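Local coordinates for putative metal binding protein (Coccidioides immitis, PDB 3CVG), which probably binds a metal ion, as a periplasmic protein of the periplasmic-binding-protein superfamily, at residues K36-A41 with A255-S260. Numbering follows the deposited sequence.
Sequences KELADA and AKWLVS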
ATOM      1  N   LYS A  36     -11.532  -9.246  -3.686  1.00 39.49           N
ATOM      2  CA  LYS A  36     -12.667 -10.164  -3.654  1.00 40.50           C
ATOM      3  C   LYS A  36     -13.926  -9.423  -4.086  1.00 41.50           C
ATOM      4  O   LYS A  36     -14.641  -9.866  -4.990  1.00 40.07           O
ATOM      5  CB  LYS A  36     -12.871 -10.723  -2.243  1.00 42.21           C
ATOM      6  CG  LYS A  36     -14.049 -11.694  -2.131  1.00 43.39           C
ATOM      7  CD  LYS A  36     -14.043 -12.443  -0.802  1.00 43.73           C
ATOM      8  CE  LYS A  36     -15.139 -13.497  -0.758  1.00 45.27           C
ATOM      9  NZ  LYS A  36     -15.127 -14.254   0.528  1.00 45.91           N
ATOM     10  N   GLU A  37     -14.193  -8.298  -3.426  1.00 42.81           N
ATOM     11  CA  GLU A  37     -15.360  -7.476  -3.735  1.00 43.97           C
ATOM     12  C   GLU A  37     -15.343  -7.057  -5.201  1.00 44.63           C
ATOM     13  O   GLU A  37     -16.348  -7.162  -5.903  1.00 45.80           O
ATOM     14  CB  GLU A  37     -15.378  -6.221  -2.856  1.00 44.21           C
ATOM     15  CG  GLU A  37     -16.153  -6.350  -1.557  1.00 45.97           C
ATOM     16  CD  GLU A  37     -17.610  -6.695  -1.785  1.00 48.21           C
ATOM     17  OE1 GLU A  37     -17.907  -7.878  -2.065  1.00 49.58           O
ATOM     18  OE2 GLU A  37     -18.459  -5.780  -1.694  1.00 47.85           O
ATOM     19  N   LEU A  38     -14.194  -6.567  -5.655  1.00 44.53           N
ATOM     20  CA  LEU A  38     -14.034  -6.137  -7.039  1.00 43.71           C
ATOM     21  C   LEU A  38     -14.341  -7.270  -8.016  1.00 43.00           C
ATOM     22  O   LEU A  38     -15.182  -7.123  -8.902  1.00 43.76           O
ATOM     23  CB  LEU A  38     -12.605  -5.633  -7.270  1.00 42.73           C
ATOM     24  CG  LEU A  38     -12.353  -4.123  -7.221  1.00 42.87           C
ATOM     25  CD1 LEU A  38     -13.168  -3.467  -6.121  1.00 42.93           C
ATOM     26  CD2 LEU A  38     -10.865  -3.883  -7.018  1.00 41.18           C
ATOM     27  N   ALA A  39     -13.658  -8.397  -7.847  1.00 42.26           N
ATOM     28  CA  ALA A  39     -13.847  -9.550  -8.718  1.00 41.65           C
ATOM     29  C   ALA A  39     -15.292 -10.049  -8.736  1.00 41.84           C
ATOM     30  O   ALA A  39     -15.838 -10.348  -9.799  1.00 41.37           O
ATOM     31  CB  ALA A  39     -12.906 -10.673  -8.297  1.00 40.67           C
ATOM     32  N   ASP A  40     -15.909 -10.143  -7.564  1.00 42.21           N
ATOM     33  CA  ASP A  40     -17.290 -10.604  -7.483  1.00 43.06           C
ATOM     34  C   ASP A  40     -18.233  -9.615  -8.154  1.00 43.80           C
ATOM     35  O   ASP A  40     -19.281  -9.999  -8.676  1.00 44.52           O
ATOM     36  CB  ASP A  40     -17.716 -10.809  -6.021  1.00 43.11           C
ATOM     37  CG  ASP A  40     -17.096 -12.046  -5.396  1.00 42.74           C
ATOM     38  OD1 ASP A  40     -16.618 -12.920  -6.155  1.00 44.11           O
ATOM     39  OD2 ASP A  40     -17.097 -12.153  -4.149  1.00 41.25           O
ATOM     40  N   ALA A  41     -17.857  -8.339  -8.141  1.00 43.87           N
ATOM     41  CA  ALA A  41     -18.675  -7.296  -8.750  1.00 44.49           C
ATOM     42  C   ALA A  41     -18.509  -7.269 -10.269  1.00 44.62           C
ATOM     43  O   ALA A  41     -19.450  -6.949 -10.999  1.00 45.09           O
ATOM     44  CB  ALA A  41     -18.316  -5.940  -8.160  1.00 44.67           C
ATOM     45  N   ALA A 255     -10.303  -3.506 -16.799  1.00 37.56           N
ATOM     46  CA  ALA A 255      -9.683  -2.189 -16.694  1.00 37.22           C
ATOM     47  C   ALA A 255     -10.734  -1.084 -16.820  1.00 36.74           C
ATOM     48  O   ALA A 255     -10.840  -0.215 -15.949  1.00 34.38           O
ATOM     49  CB  ALA A 255      -8.609  -2.028 -17.767  1.00 37.86           C
ATOM     50  N   LYS A 256     -11.509  -1.128 -17.902  1.00 37.11           N
ATOM     51  CA  LYS A 256     -12.562  -0.141 -18.154  1.00 37.96           C
ATOM     52  C   LYS A 256     -13.588  -0.089 -17.027  1.00 36.71           C
ATOM     53  O   LYS A 256     -13.977   0.988 -16.568  1.00 36.70           O
ATOM     54  CB  LYS A 256     -13.283  -0.469 -19.467  1.00 40.80           C
ATOM     55  CG  LYS A 256     -12.780   0.285 -20.687  1.00 43.38           C
ATOM     56  CD  LYS A 256     -13.128   1.765 -20.583  1.00 46.92           C
ATOM     57  CE  LYS A 256     -12.923   2.491 -21.907  1.00 46.97           C
ATOM     58  NZ  LYS A 256     -13.442   3.888 -21.830  1.00 47.89           N
ATOM     59  N   TRP A 257     -14.036  -1.262 -16.598  1.00 35.32           N
ATOM     60  CA  TRP A 257     -15.022  -1.363 -15.527  1.00 35.00           C
ATOM     61  C   TRP A 257     -14.497  -0.771 -14.213  1.00 34.50           C
ATOM     62  O   TRP A 257     -15.189  -0.007 -13.533  1.00 31.90           O
ATOM     63  CB  TRP A 257     -15.392  -2.829 -15.302  1.00 36.01           C
ATOM     64  CG  TRP A 257     -16.321  -3.032 -14.157  1.00 36.84           C
ATOM     65  CD1 TRP A 257     -17.680  -2.931 -14.173  1.00 36.56           C
ATOM     66  CD2 TRP A 257     -15.953  -3.324 -12.804  1.00 38.54           C
ATOM     67  NE1 TRP A 257     -18.187  -3.142 -12.910  1.00 38.90           N
ATOM     68  CE2 TRP A 257     -17.147  -3.384 -12.050  1.00 37.78           C
ATOM     69  CE3 TRP A 257     -14.728  -3.537 -12.152  1.00 37.25           C
ATOM     70  CZ2 TRP A 257     -17.155  -3.647 -10.675  1.00 38.26           C
ATOM     71  CZ3 TRP A 257     -14.735  -3.797 -10.786  1.00 38.43           C
ATOM     72  CH2 TRP A 257     -15.945  -3.850 -10.063  1.00 38.17           C
ATOM     73  N   LEU A 258     -13.266  -1.129 -13.868  1.00 33.68           N
ATOM     74  CA  LEU A 258     -12.638  -0.652 -12.637  1.00 32.95           C
ATOM     75  C   LEU A 258     -12.671   0.863 -12.436  1.00 32.55           C
ATOM     76  O   LEU A 258     -12.915   1.334 -11.328  1.00 32.91           O
ATOM     77  CB  LEU A 258     -11.189  -1.130 -12.587  1.00 31.64           C
ATOM     78  CG  LEU A 258     -10.378  -0.693 -11.364  1.00 33.47           C
ATOM     79  CD1 LEU A 258     -10.969  -1.316 -10.100  1.00 33.10           C
ATOM     80  CD2 LEU A 258      -8.939  -1.124 -11.543  1.00 32.48           C
ATOM     81  N   VAL A 259     -12.429   1.629 -13.497  1.00 32.64           N
ATOM     82  CA  VAL A 259     -12.408   3.085 -13.370  1.00 32.47           C
ATOM     83  C   VAL A 259     -13.746   3.786 -13.568  1.00 33.38           C
ATOM     84  O   VAL A 259     -13.866   4.983 -13.305  1.00 32.69           O
ATOM     85  CB  VAL A 259     -11.373   3.716 -14.329  1.00 33.62           C
ATOM     86  CG1 VAL A 259      -9.974   3.207 -13.985  1.00 35.29           C
ATOM     87  CG2 VAL A 259     -11.716   3.388 -15.770  1.00 33.78           C
ATOM     88  N   SER A 260     -14.751   3.050 -14.025  1.00 34.46           N
ATOM     89  CA  SER A 260     -16.067   3.642 -14.236  1.00 35.59           C
ATOM     90  C   SER A 260     -16.705   3.959 -12.888  1.00 37.85           C
ATOM     91  O   SER A 260     -16.565   3.188 -11.934  1.00 37.07           O
ATOM     92  CB  SER A 260     -16.968   2.686 -15.031  1.00 34.82           C
ATOM     93  OG  SER A 260     -17.167   1.457 -14.350  1.00 35.94           O
TER
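The indole of Trp-257 meets helix 34-47 with its six-membered ring, and both Ala-41 CB and Leu-38 O approach that ring obliquely. Phe-42 also meets the indole, with the two ring planes steeply inclined to each other. The contact joins two helices of a fold of the periplasmic-binding-protein (PBP) superfamily. It is plain helix packing, its centre about 18 Å from the centre of the chain.

Ala-41 points its methyl toward helix 248-259, and its CB lies 3.6 Å from Trp-257 CZ2. On the same ring, CH2 of Trp-257 lies 3.6 Å from the backbone oxygen Leu-38 O. CG of Trp-257 is anti to the backbone N (chi1 176°), which carries the indole from its own helix toward helix 34-47. This reach matters because the axes of the short segments come no closer than 11.3 Å. Their N-to-C directions differ by 115°.

Leu-38 and Leu-258 add a smaller apolar contact, methyl to methyl, with Leu-38 CD2 4.0 Å from Leu-258 CD1. Both leucines are buried. Leu-258 also packs on Ala-102 and Leu-239, side chains of two strands. Val-267 of helix 264-269 touches both Leu-38 and Ala-41.

No hydrogen bond links the two segments. Within 255-260, Trp-257 O accepts from both the N and the OG of Ser-260. The hydroxyl donor sits 18° out of the carbonyl plane, with Ser-260 OG 2.6 Å from Trp-257 O.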